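Local structure of apical membrane antigen 1 (Toxoplasma gondii, 3ZLE) at residues F22-V27 against A217-A222; A222-L227 against S342-L347. The protein probably takes part in host cell invasion by the sporozoite, as the ectoplasmic region of a surface antigen of the AMA1 family associated with the moving junction. One frame throughout, in Å; residues are numbered along the deposited sequence.

Contact 1: F22-V27 against A217-A222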
ATOM      1  N   PHE A  22       6.549  10.762   0.280  1.00 25.15           N
ATOM      2  CA  PHE A  22       6.242  10.092   1.550  1.00 22.79           C
ATOM      3  C   PHE A  22       5.142  10.814   2.316  1.00 27.15           C
ATOM      4  O   PHE A  22       4.772  10.431   3.447  1.00 27.77           O
ATOM      5  CB  PHE A  22       7.556   9.864   2.376  1.00 21.01           C
ATOM      6  CG  PHE A  22       8.582   9.048   1.634  1.00 18.50           C
ATOM      7  CD1 PHE A  22       8.472   7.678   1.589  1.00 18.98           C
ATOM      8  CD2 PHE A  22       9.519   9.669   0.794  1.00 17.54           C
ATOM      9  CE1 PHE A  22       9.307   6.904   0.800  1.00 16.20           C
ATOM     10  CE2 PHE A  22      10.397   8.919   0.052  1.00 19.59           C
ATOM     11  CZ  PHE A  22      10.255   7.524  -0.004  1.00 16.41           C
ATOM     12  N   ASN A  23       4.568  11.838   1.683  1.00 29.51           N
ATOM     13  CA  ASN A  23       3.384  12.489   2.251  1.00 24.47           C
ATOM     14  C   ASN A  23       2.130  11.767   1.836  1.00 21.96           C
ATOM     15  O   ASN A  23       1.423  12.177   0.915  1.00 24.88           O
ATOM     16  CB  ASN A  23       3.304  13.916   1.815  1.00 22.94           C
ATOM     17  CG  ASN A  23       2.163  14.635   2.455  1.00 26.06           C
ATOM     18  OD1 ASN A  23       1.314  14.029   3.121  1.00 32.18           O
ATOM     19  ND2 ASN A  23       2.150  15.937   2.307  1.00 23.47           N
ATOM     20  N   ILE A  24       1.925  10.634   2.468  1.00 22.01           N
ATOM     21  CA  ILE A  24       0.902   9.659   2.097  1.00 18.07           C
ATOM     22  C   ILE A  24      -0.579  10.159   2.063  1.00 20.76           C
ATOM     23  O   ILE A  24      -1.360   9.764   1.170  1.00 22.41           O
ATOM     24  CB  ILE A  24       1.075   8.409   2.989  1.00 17.92           C
ATOM     25  CG1 ILE A  24       2.340   7.638   2.518  1.00 20.62           C
ATOM     26  CG2 ILE A  24      -0.159   7.509   2.945  1.00 16.02           C
ATOM     27  CD1 ILE A  24       2.528   6.291   3.217  1.00 21.57           C
ATOM     28  N   PRO A  25      -1.020  10.915   3.098  1.00 22.06           N
ATOM     29  CA  PRO A  25      -2.397  11.444   3.011  1.00 20.86           C
ATOM     30  C   PRO A  25      -2.552  12.320   1.804  1.00 21.78           C
ATOM     31  O   PRO A  25      -3.597  12.321   1.180  1.00 26.93           O
ATOM     32  CB  PRO A  25      -2.521  12.319   4.270  1.00 23.98           C
ATOM     33  CG  PRO A  25      -1.450  11.815   5.208  1.00 22.60           C
ATOM     34  CD  PRO A  25      -0.325  11.358   4.321  1.00 19.85           C
ATOM     35  N   GLN A  26      -1.536  13.121   1.497  1.00 23.75           N
ATOM     36  CA  GLN A  26      -1.581  13.888   0.287  1.00 22.83           C
ATOM     37  C   GLN A  26      -1.540  13.030  -0.996  1.00 24.79           C
ATOM     38  O   GLN A  26      -2.410  13.170  -1.851  1.00 29.75           O
ATOM     39  CB  GLN A  26      -0.488  14.920   0.282  1.00 28.99           C
ATOM     40  CG  GLN A  26      -0.524  15.835  -0.931  1.00 35.65           C
ATOM     41  CD  GLN A  26       0.157  17.150  -0.639  1.00 41.89           C
ATOM     42  OE1 GLN A  26       0.119  17.632   0.488  1.00 57.06           O
ATOM     43  NE2 GLN A  26       0.861  17.693  -1.632  1.00 51.37           N
ATOM     44  N   VAL A  27      -0.515  12.190  -1.174  1.00 23.59           N
ATOM     45  CA  VAL A  27      -0.329  11.544  -2.506  1.00 20.22           C
ATOM     46  C   VAL A  27      -1.233  10.291  -2.653  1.00 22.13           C
ATOM     47  O   VAL A  27      -1.683   9.985  -3.719  1.00 22.50           O
ATOM     48  CB  VAL A  27       1.146  11.167  -2.830  1.00 23.61           C
ATOM     49  CG1 VAL A  27       2.071  12.382  -2.752  1.00 21.37           C
ATOM     50  CG2 VAL A  27       1.646  10.059  -1.908  1.00 27.19           C
ATOM     51  N   ALA A 217       5.581   9.858  -8.062  1.00 23.14           N
ATOM     52  CA  ALA A 217       4.859  10.559  -7.038  1.00 28.08           C
ATOM     53  C   ALA A 217       4.659   9.774  -5.784  1.00 24.10           C
ATOM     54  O   ALA A 217       4.420  10.284  -4.768  1.00 20.93           O
ATOM     55  CB  ALA A 217       3.527  10.958  -7.570  1.00 26.21           C
ATOM     56  N   CYS A 218       4.747   8.492  -5.931  1.00 26.22           N
ATOM     57  CA  CYS A 218       4.321   7.563  -4.853  1.00 22.67           C
ATOM     58  C   CYS A 218       5.492   6.893  -4.138  1.00 19.97           C
ATOM     59  O   CYS A 218       6.607   6.766  -4.695  1.00 19.39           O
ATOM     60  CB  CYS A 218       3.408   6.475  -5.409  1.00 21.82           C
ATOM     61  SG  CYS A 218       1.716   6.999  -5.820  1.00 28.13           S
ATOM     62  N   PRO A 219       5.263   6.463  -2.903  1.00 18.79           N
ATOM     63  CA  PRO A 219       6.350   5.863  -2.124  1.00 18.72           C
ATOM     64  C   PRO A 219       6.495   4.368  -2.417  1.00 20.85           C
ATOM     65  O   PRO A 219       6.155   3.543  -1.598  1.00 23.43           O
ATOM     66  CB  PRO A 219       5.897   6.089  -0.686  1.00 18.69           C
ATOM     67  CG  PRO A 219       4.408   6.046  -0.766  1.00 21.80           C
ATOM     68  CD  PRO A 219       4.001   6.529  -2.141  1.00 17.70           C
ATOM     69  N   ASN A 220       6.976   4.052  -3.593  1.00 18.77           N
ATOM     70  CA  ASN A 220       6.990   2.688  -4.098  1.00 17.16           C
ATOM     71  C   ASN A 220       8.003   1.786  -3.496  1.00 18.95           C
ATOM     72  O   ASN A 220       7.794   0.582  -3.498  1.00 18.22           O
ATOM     73  CB  ASN A 220       7.167   2.687  -5.593  1.00 19.29           C
ATOM     74  CG  ASN A 220       6.320   3.700  -6.248  1.00 20.36           C
ATOM     75  OD1 ASN A 220       5.097   3.712  -6.045  1.00 23.54           O
ATOM     76  ND2 ASN A 220       6.935   4.595  -7.003  1.00 17.35           N
ATOM     77  N   ASP A 221       9.079   2.347  -2.931  1.00 22.60           N
ATOM     78  CA  ASP A 221      10.200   1.553  -2.428  1.00 23.47           C
ATOM     79  C   ASP A 221      10.664   1.924  -1.027  1.00 20.76           C
ATOM     80  O   ASP A 221      10.436   3.041  -0.550  1.00 18.36           O
ATOM     81  CB  ASP A 221      11.381   1.630  -3.420  1.00 24.53           C
ATOM     82  CG  ASP A 221      10.969   1.294  -4.835  1.00 34.85           C
ATOM     83  OD1 ASP A 221      10.664   0.112  -5.091  1.00 43.42           O
ATOM     84  OD2 ASP A 221      10.961   2.204  -5.701  1.00 29.00           O
ATOM     85  N   ALA A 222      11.264   0.952  -0.343  1.00 22.04           N
ATOM     86  CA  ALA A 222      11.952   1.167   0.937  1.00 19.94           C
ATOM     87  C   ALA A 222      13.151   2.036   0.676  1.00 21.32           C
ATOM     88  O   ALA A 222      13.615   2.121  -0.438  1.00 16.53           O
ATOM     89  CB  ALA A 222      12.386  -0.177   1.521  1.00 20.91           C
TER
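Pro219 faces Phe22, Ile24 and Val27, which meet its ring at three different atoms. Pro219 is the centre of an inverse gamma turn in the loop between helix 214-217 and strand 222-223. Phe22, with Ile24 and Val27 of the short helix 24-27, packs against this turn, within the AMA1 family region. The buried, tightly packed side is at Phe22. Its CB starts away from the loop, and chi1 of -58° sets CG beside the backbone N. The end of the side chain comes nearer the loop. Pro219 CB lies 3.8 Å from Phe22 CD1 and equally near CE1. It approaches the ring obliquely, and the two side chains slide past each other in opposite directions. Phe18, Phe228 and Phe327 also meet the Phe22 ring. Cys218 ties the loop to Cys50 by a disulfide, and its carbonyl O accepts a hydrogen bond from Arg21.

Two contacts of the Pro219 ring are looser. Ile24 crosses Pro219 at about a right angle, with Ile24 CG1 4.2 Å from Pro219 CG. Val27 CG2 is also 4.2 Å from Pro219 CD. Asn23, at the N-cap of helix 24-27, accepts a weak capping bond from Gln26 N. The other side of the contact is partly exposed. There Val27 points toward the loop and meets the end of helix 214-217. A methyl packs against a backbone carbonyl, with Val27 CG1 3.7 Å from Ala217 O.

Contact 2: A222-L227 against S342-L347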
ATOM      1  N   ALA A 222      11.264   0.952  -0.343  1.00 22.04           N
ATOM      2  CA  ALA A 222      11.952   1.167   0.937  1.00 19.94           C
ATOM      3  C   ALA A 222      13.151   2.036   0.676  1.00 21.32           C
ATOM      4  O   ALA A 222      13.615   2.121  -0.438  1.00 16.53           O
ATOM      5  CB  ALA A 222      12.386  -0.177   1.521  1.00 20.91           C
ATOM      6  N   VAL A 223      13.588   2.797   1.678  1.00 18.62           N
ATOM      7  CA  VAL A 223      14.714   3.635   1.447  1.00 24.91           C
ATOM      8  C   VAL A 223      15.874   3.050   2.268  1.00 28.81           C
ATOM      9  O   VAL A 223      15.747   2.870   3.470  1.00 29.01           O
ATOM     10  CB  VAL A 223      14.419   5.098   1.838  1.00 24.33           C
ATOM     11  CG1 VAL A 223      15.637   5.954   1.564  1.00 24.10           C
ATOM     12  CG2 VAL A 223      13.216   5.617   1.061  1.00 22.93           C
ATOM     13  N   LYS A 224      16.964   2.683   1.602  1.00 26.31           N
ATOM     14  CA  LYS A 224      18.081   2.043   2.307  1.00 30.25           C
ATOM     15  C   LYS A 224      19.046   3.038   2.913  1.00 26.11           C
ATOM     16  O   LYS A 224      19.215   4.178   2.410  1.00 30.05           O
ATOM     17  CB  LYS A 224      18.785   0.942   1.455  1.00 29.40           C
ATOM     18  CG  LYS A 224      19.836   1.401   0.468  1.00 35.61           C
ATOM     19  CD  LYS A 224      20.295   0.257  -0.485  1.00 38.78           C
ATOM     20  CE  LYS A 224      20.541   0.797  -1.903  1.00 45.30           C
ATOM     21  NZ  LYS A 224      21.140  -0.163  -2.908  1.00 43.20           N
ATOM     22  N   ASP A 225      19.537   2.679   4.075  1.00 23.29           N
ATOM     23  CA  ASP A 225      20.469   3.507   4.845  1.00 20.66           C
ATOM     24  C   ASP A 225      19.956   4.860   5.160  1.00 21.61           C
ATOM     25  O   ASP A 225      20.698   5.832   5.077  1.00 25.22           O
ATOM     26  CB  ASP A 225      21.828   3.589   4.157  1.00 23.49           C
ATOM     27  CG  ASP A 225      22.405   2.219   3.848  1.00 31.87           C
ATOM     28  OD1 ASP A 225      22.002   1.224   4.527  1.00 30.80           O
ATOM     29  OD2 ASP A 225      23.106   2.107   2.826  1.00 35.92           O
ATOM     30  N   ALA A 226      18.701   4.935   5.607  1.00 26.92           N
ATOM     31  CA  ALA A 226      18.114   6.225   5.990  1.00 26.99           C
ATOM     32  C   ALA A 226      16.921   5.980   6.847  1.00 28.43           C
ATOM     33  O   ALA A 226      16.349   4.893   6.808  1.00 23.44           O
ATOM     34  CB  ALA A 226      17.710   7.021   4.753  1.00 22.39           C
ATOM     35  N   LEU A 227      16.620   6.940   7.733  1.00 24.87           N
ATOM     36  CA  LEU A 227      15.425   6.864   8.509  1.00 23.55           C
ATOM     37  C   LEU A 227      14.544   8.082   8.234  1.00 24.44           C
ATOM     38  O   LEU A 227      15.058   9.205   8.019  1.00 19.47           O
ATOM     39  CB  LEU A 227      15.787   6.838   9.993  1.00 27.96           C
ATOM     40  CG  LEU A 227      16.508   5.603  10.505  1.00 30.00           C
ATOM     41  CD1 LEU A 227      16.811   5.819  11.975  1.00 27.96           C
ATOM     42  CD2 LEU A 227      15.652   4.341  10.331  1.00 20.18           C
ATOM     43  N   SER A 342       9.360  -3.912  -0.467  1.00 25.44           N
ATOM     44  CA  SER A 342      10.540  -4.032   0.363  1.00 27.74           C
ATOM     45  C   SER A 342      11.791  -3.843  -0.488  1.00 24.58           C
ATOM     46  O   SER A 342      12.872  -3.777   0.055  1.00 28.05           O
ATOM     47  CB  SER A 342      10.598  -5.406   1.068  1.00 23.69           C
ATOM     48  OG  SER A 342      10.619  -6.446   0.102  1.00 29.01           O
ATOM     49  N   THR A 343      11.638  -3.737  -1.815  1.00 21.21           N
ATOM     50  CA  THR A 343      12.794  -3.456  -2.652  1.00 22.64           C
ATOM     51  C   THR A 343      13.323  -2.100  -2.218  1.00 24.48           C
ATOM     52  O   THR A 343      12.546  -1.258  -1.806  1.00 21.65           O
ATOM     53  CB  THR A 343      12.449  -3.445  -4.147  1.00 32.32           C
ATOM     54  OG1 THR A 343      11.342  -2.558  -4.395  1.00 29.64           O
ATOM     55  CG2 THR A 343      12.115  -4.840  -4.615  1.00 24.25           C
ATOM     56  N   GLU A 344      14.643  -1.918  -2.209  1.00 22.71           N
ATOM     57  CA  GLU A 344      15.260  -0.716  -1.614  1.00 23.24           C
ATOM     58  C   GLU A 344      15.931   0.245  -2.610  1.00 25.87           C
ATOM     59  O   GLU A 344      16.617  -0.213  -3.540  1.00 23.24           O
ATOM     60  CB  GLU A 344      16.288  -1.138  -0.553  1.00 24.87           C
ATOM     61  CG  GLU A 344      15.700  -2.000   0.580  1.00 25.99           C
ATOM     62  CD  GLU A 344      16.775  -2.540   1.505  1.00 23.81           C
ATOM     63  OE1 GLU A 344      17.976  -2.258   1.268  1.00 29.04           O
ATOM     64  OE2 GLU A 344      16.433  -3.312   2.390  1.00 25.55           O
ATOM     65  N   VAL A 345      15.699   1.564  -2.460  1.00 19.36           N
ATOM     66  CA  VAL A 345      16.348   2.521  -3.306  1.00 21.02           C
ATOM     67  C   VAL A 345      17.237   3.403  -2.431  1.00 19.33           C
ATOM     68  O   VAL A 345      17.000   3.550  -1.232  1.00 18.35           O
ATOM     69  CB  VAL A 345      15.337   3.434  -4.039  1.00 19.20           C
ATOM     70  CG1 VAL A 345      14.506   2.711  -5.054  1.00 19.35           C
ATOM     71  CG2 VAL A 345      14.589   4.336  -3.091  1.00 20.82           C
ATOM     72  N   ASN A 346      18.189   4.057  -3.053  1.00 19.20           N
ATOM     73  CA  ASN A 346      18.948   5.058  -2.348  1.00 22.61           C
ATOM     74  C   ASN A 346      18.265   6.408  -2.205  1.00 27.82           C
ATOM     75  O   ASN A 346      17.383   6.775  -3.001  1.00 28.08           O
ATOM     76  CB  ASN A 346      20.305   5.213  -2.995  1.00 26.62           C
ATOM     77  CG  ASN A 346      21.251   4.100  -2.588  1.00 32.43           C
ATOM     78  OD1 ASN A 346      21.299   3.714  -1.414  1.00 35.21           O
ATOM     79  ND2 ASN A 346      21.888   3.485  -3.565  1.00 27.52           N
ATOM     80  N   LEU A 347      18.759   7.174  -1.242  1.00 25.01           N
ATOM     81  CA  LEU A 347      18.480   8.584  -1.152  1.00 20.42           C
ATOM     82  C   LEU A 347      19.007   9.196  -2.416  1.00 25.23           C
ATOM     83  O   LEU A 347      19.961   8.683  -2.994  1.00 28.87           O
ATOM     84  CB  LEU A 347      19.215   9.196   0.052  1.00 18.77           C
ATOM     85  CG  LEU A 347      18.723   8.787   1.444  1.00 22.69           C
ATOM     86  CD1 LEU A 347      19.555   9.453   2.542  1.00 19.81           C
ATOM     87  CD2 LEU A 347      17.228   9.143   1.596  1.00 17.69           C
TER
HETATM   88  O   HOH W   1      18.825  -2.036  -3.220  1.00 24.80           O
HETATM   89  O   HOH W   2      20.810   5.705   0.593  1.00 30.51           O
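Lys224 CG sits between its own backbone N and carbonyl carbon (chi1 83°), and CG of Asn346 stands beside its backbone N (chi1 -79°). The two side chains cross obliquely, and Lys224 CE comes 3.1 Å from Asn346 OD1. The aliphatic part of the lysine does the touching here. Its ammonium group is taken up by a water, which accepts from Lys224 NZ and donates to Glu344 O. Lys224 and Glu344 cross at about a right angle, with Lys224 CB 3.3 Å from Glu344 OE1. The charged ends do not meet, and Glu344 OE2 forms a salt bridge with Lys253 instead.

Strands 222-223 and 344-345 form a two-stranded parallel sheet. Ala222 pairs with Glu344, and Val223 with Val345. Ala222 N donates to Thr343 O at 2.9 Å, and this bond is bent at the hydrogen (138°). The bonds from Val345 N to Ala222 O and from Lys224 N to Val345 O are straighter. After Val223 the chain turns a corner at Lys224 and Asp225, then enters strand 226-232. A second water ties this corner to the other segment. It donates to Lys224 O and Asn346 OD1 and accepts from Leu347 N.

The apolar end is formed by Leu347, whose methyls reach both sides of the corner. Leu347 CD2 lies 3.6 Å from Val223 CG1, where the two side chains cross at about a right angle. Leu347 CD1 lies 3.8 Å from Ala226 CB, and Phe327 touches Leu347, Val223 and Ala226.

Overall arrangement
The two contacts follow one another along the chain and share Ala222, with centres about 13 Å apart. The loop 217-222 that packs on 22-27 in contact 1 runs directly into the parallel strand pair of contact 2. Side chains also join them. Asp221 OD1 lies 2.8 Å from Thr343 OG1, and Phe22 CZ lies 3.7 Å from Val223 CG2. Phe327 touches both Phe22 and Leu347, so one aromatic ring borders the two apolar regions. The centre of contact 1 lies about 9 Å from the centre of the chain. The centre of contact 2 lies about 16 Å from the centre of the chain. A glycerol, probably from the crystallisation liquor, lies about 4 Å from the Val345 side chain and is hydrogen-bonded to Asn346 O.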